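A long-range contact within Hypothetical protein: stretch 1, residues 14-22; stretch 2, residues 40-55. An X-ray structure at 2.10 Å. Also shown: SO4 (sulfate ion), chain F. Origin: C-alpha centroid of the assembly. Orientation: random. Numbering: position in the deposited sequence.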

# COMPACT_ATOMS: atom_id res chain seq x y z
N ASN B 14 -6.63 13.06 2.53
CA ASN B 14 -5.73 12.70 3.61
C ASN B 14 -4.76 11.64 3.18
O ASN B 14 -5.14 10.60 2.61
N ILE B 15 -3.49 11.90 3.48
CA ILE B 15 -2.42 10.96 3.11
C ILE B 15 -1.55 10.72 4.32
O ILE B 15 -1.57 11.53 5.24
N GLU B 16 -0.78 9.64 4.31
CA GLU B 16 0.18 9.36 5.36
C GLU B 16 1.59 9.26 4.84
O GLU B 16 1.82 8.89 3.68
N ILE B 17 2.56 9.55 5.70
CA ILE B 17 3.97 9.29 5.41
C ILE B 17 4.56 8.50 6.54
O ILE B 17 4.34 8.85 7.71
N ALA B 18 5.31 7.44 6.20
CA ALA B 18 5.90 6.54 7.20
C ALA B 18 7.38 6.38 6.91
O ALA B 18 7.78 6.29 5.75
N TYR B 19 8.17 6.30 7.96
CA TYR B 19 9.59 6.10 7.84
C TYR B 19 10.04 5.52 9.16
O TYR B 19 9.78 6.09 10.21
N ALA B 20 10.78 4.42 9.13
CA ALA B 20 11.01 3.71 10.40
C ALA B 20 12.38 4.00 10.98
O ALA B 20 13.33 3.30 10.71
N PHE B 21 12.45 5.06 11.77
CA PHE B 21 13.66 5.41 12.46
C PHE B 21 13.67 4.43 13.62
O PHE B 21 12.83 4.54 14.54
N PRO B 22 14.62 3.44 13.55
CA PRO B 22 14.51 2.28 14.44
C PRO B 22 14.68 2.77 15.90
O PRO B 22 15.56 3.60 16.23
N THR B 40 6.13 16.05 -3.76
CA THR B 40 5.72 17.28 -3.07
C THR B 40 5.29 17.06 -1.61
O THR B 40 5.64 17.84 -0.73
N ALA B 41 4.52 16.01 -1.36
CA ALA B 41 4.11 15.66 0.05
C ALA B 41 5.38 15.44 0.89
O ALA B 41 5.53 16.00 1.95
N ILE B 42 6.31 14.66 0.38
CA ILE B 42 7.51 14.39 1.14
C ILE B 42 8.28 15.70 1.42
O ILE B 42 8.62 16.04 2.56
N THR B 43 8.55 16.47 0.37
CA THR B 43 9.39 17.67 0.58
C THR B 43 8.68 18.73 1.44
O THR B 43 9.34 19.44 2.20
N GLN B 44 7.36 18.82 1.37
CA GLN B 44 6.63 19.81 2.22
C GLN B 44 6.31 19.38 3.68
O GLN B 44 5.92 20.21 4.53
N SER B 45 6.48 18.09 3.98
CA SER B 45 6.19 17.58 5.35
C SER B 45 7.18 18.00 6.43
O SER B 45 6.83 18.13 7.61
N GLY B 46 8.44 18.15 6.05
CA GLY B 46 9.50 18.41 7.03
C GLY B 46 10.29 17.16 7.38
O GLY B 46 11.31 17.21 8.09
N ILE B 47 9.85 16.02 6.88
CA ILE B 47 10.53 14.75 7.21
C ILE B 47 12.02 14.80 6.78
O ILE B 47 12.89 14.24 7.46
N LEU B 48 12.31 15.50 5.68
CA LEU B 48 13.69 15.56 5.20
C LEU B 48 14.57 16.40 6.11
O LEU B 48 15.75 16.14 6.18
N SER B 49 14.00 17.38 6.81
CA SER B 49 14.76 18.11 7.87
C SER B 49 15.00 17.28 9.13
O SER B 49 16.09 17.32 9.71
N GLN B 50 14.01 16.49 9.54
CA GLN B 50 14.16 15.65 10.70
C GLN B 50 15.14 14.50 10.42
O GLN B 50 15.90 14.10 11.30
N PHE B 51 15.11 13.94 9.22
CA PHE B 51 16.02 12.84 8.89
C PHE B 51 16.83 13.18 7.66
O PHE B 51 16.48 12.77 6.56
N PRO B 52 17.94 13.94 7.83
CA PRO B 52 18.69 14.37 6.65
C PRO B 52 19.43 13.23 5.91
O PRO B 52 19.89 13.44 4.77
N GLU B 53 19.48 12.04 6.50
CA GLU B 53 19.97 10.85 5.81
C GLU B 53 19.04 10.33 4.70
O GLU B 53 19.47 9.55 3.89
N ILE B 54 17.78 10.77 4.64
CA ILE B 54 16.90 10.33 3.55
C ILE B 54 17.38 10.99 2.23
O ILE B 54 17.56 12.20 2.18
N ASP B 55 17.57 10.18 1.18
CA ASP B 55 17.97 10.70 -0.16
C ASP B 55 16.88 10.27 -1.11
O ASP B 55 16.81 9.09 -1.48

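Packing of strand 14-19 and the loop after it against residues 40-55, a contact made by side-chain shape, with no hydrogen bond crossing it. Alternate residues Ile 15, Ile 17, Tyr 19 and Phe 21 point toward the second stretch, while Ala 18 and Ala 20 point away. Ile 15 (p) brings CD1 to 4.2 Å from Ala 41 CB. Ile 17 (m, t) lies against Ala 41 as well, its CD1 3.8 Å from both Ala 41 O and Ser 45 CB. Ser 45 (p) turns its hydroxyl to its own stretch: OG donates to Ile 42 O (2.9 Å) and accepts from Ile 47 N (3.2 Å). The extended Ile 47 (t, t) sets CD1 in the notch between Ile 17 and Tyr 19, 4.0 Å from Ile 17 CG2 and 3.7 Å from Tyr 19 CB. Tyr 19 (t) reaches into a pocket of Phe 51, Glu 53 and Ile 54. Ile 54 CD1 lies over one face of the Tyr 19 ring in a CH-pi contact, 3.7 Å from the ring centroid and almost on its normal, whereas the edge of Tyr 19 meets the face of Phe 51 (m), Tyr 19 CE2 to Phe 51 CG 3.6 Å. Phe 21 (t) packs obliquely on Phe 51, Phe 21 CG to Phe 51 CE1 3.3 Å. Beside this pair sits a sulfate, probably from the crystallisation liquor; Gln 50 NE2 donates to its O2 (3.0 Å).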

# COMPACT_ATOMS: atom_id res chain seq x y z
CB ASN B 14 -6.48 12.27 4.87
CG ASN B 14 -7.43 13.38 5.37
OD1 ASN B 14 -8.63 13.33 5.10
ND2 ASN B 14 -6.87 14.41 6.01
CB ILE B 15 -1.59 11.48 1.87
CG1 ILE B 15 -0.87 12.81 2.09
CG2 ILE B 15 -2.51 11.65 0.67
CD1 ILE B 15 0.52 12.74 2.76
CB GLU B 16 -0.18 8.08 6.12
CG GLU B 16 -1.53 8.15 6.85
CD GLU B 16 -1.88 6.81 7.51
OE1 GLU B 16 -1.89 5.79 6.81
OE2 GLU B 16 -2.09 6.79 8.74
CB ILE B 17 4.75 10.63 5.20
CG1 ILE B 17 4.15 11.36 4.01
CG2 ILE B 17 6.24 10.36 4.89
CD1 ILE B 17 4.68 12.81 3.90
CB ALA B 18 5.23 5.14 7.16
CB TYR B 19 10.30 7.44 7.59
CG TYR B 19 11.82 7.35 7.50
CD1 TYR B 19 12.46 6.70 6.42
CD2 TYR B 19 12.60 7.94 8.46
CE1 TYR B 19 13.88 6.63 6.34
CE2 TYR B 19 14.01 7.90 8.37
CZ TYR B 19 14.63 7.24 7.34
OH TYR B 19 16.00 7.25 7.32
CB ALA B 20 10.82 2.25 10.26
CB PHE B 21 13.57 6.86 12.91
CG PHE B 21 14.80 7.37 13.60
CD1 PHE B 21 14.73 7.82 14.92
CD2 PHE B 21 16.03 7.47 12.91
CE1 PHE B 21 15.86 8.34 15.55
CE2 PHE B 21 17.16 8.00 13.54
CZ PHE B 21 17.06 8.42 14.86
CB PRO B 22 15.61 1.32 13.94
CG PRO B 22 16.66 2.26 13.29
CD PRO B 22 15.83 3.41 12.70
CB THR B 40 4.59 18.02 -3.86
OG1 THR B 40 5.02 18.17 -5.24
CG2 THR B 40 4.32 19.38 -3.25
CB ALA B 41 3.26 14.43 0.04
CB ILE B 42 8.41 13.34 0.45
CG1 ILE B 42 7.68 12.00 0.30
CG2 ILE B 42 9.75 13.12 1.26
CD1 ILE B 42 8.46 10.93 -0.55
CB THR B 43 9.85 18.28 -0.78
OG1 THR B 43 8.71 18.58 -1.57
CG2 THR B 43 10.68 17.29 -1.57
CB GLN B 44 5.32 20.24 1.52
CG GLN B 44 5.54 21.06 0.24
CD GLN B 44 6.39 22.32 0.47
OE1 GLN B 44 7.42 22.52 -0.18
NE2 GLN B 44 5.96 23.18 1.42
CB SER B 45 6.05 16.03 5.31
OG SER B 45 7.31 15.43 5.07
CB ILE B 47 9.82 13.50 6.61
CG1 ILE B 47 10.37 12.21 7.23
CG2 ILE B 47 9.95 13.40 5.06
CD1 ILE B 47 9.80 10.98 6.64
CB LEU B 48 13.81 16.03 3.75
CG LEU B 48 12.96 15.27 2.76
CD1 LEU B 48 13.05 15.98 1.40
CD2 LEU B 48 13.33 13.81 2.67
CB SER B 49 14.06 19.43 8.23
OG SER B 49 13.83 20.17 7.03
CB GLN B 50 12.79 15.10 11.13
CG GLN B 50 12.84 14.28 12.44
CD GLN B 50 11.47 13.85 12.89
OE1 GLN B 50 10.46 14.22 12.28
NE2 GLN B 50 11.42 13.06 13.95
CB PHE B 51 15.23 11.57 8.65
CG PHE B 51 14.34 11.17 9.81
CD1 PHE B 51 14.86 10.51 10.91
CD2 PHE B 51 12.99 11.45 9.78
CE1 PHE B 51 14.03 10.15 11.99
CE2 PHE B 51 12.18 11.08 10.82
CZ PHE B 51 12.69 10.42 11.92
CB PRO B 52 19.63 15.43 7.20
CG PRO B 52 19.87 15.05 8.61
CD PRO B 52 18.57 14.40 9.09
CB GLU B 53 20.24 9.71 6.78
CG GLU B 53 18.93 9.25 7.49
CD GLU B 53 18.71 9.89 8.87
OE1 GLU B 53 18.48 9.13 9.83
OE2 GLU B 53 18.80 11.12 9.05
CB ILE B 54 15.42 10.71 3.79
CG1 ILE B 54 14.81 9.90 4.97
CG2 ILE B 54 14.56 10.51 2.51
CD1 ILE B 54 13.38 10.42 5.37
CB ASP B 55 19.31 10.09 -0.56
CG ASP B 55 19.85 10.59 -1.92
OD1 ASP B 55 19.09 11.18 -2.72
OD2 ASP B 55 21.06 10.39 -2.18
S SO4 F . 13.99 11.89 16.56
O1 SO4 F . 12.64 12.14 17.04
O2 SO4 F . 14.11 12.39 15.18
O3 SO4 F . 14.96 12.60 17.40
O4 SO4 F . 14.22 10.46 16.71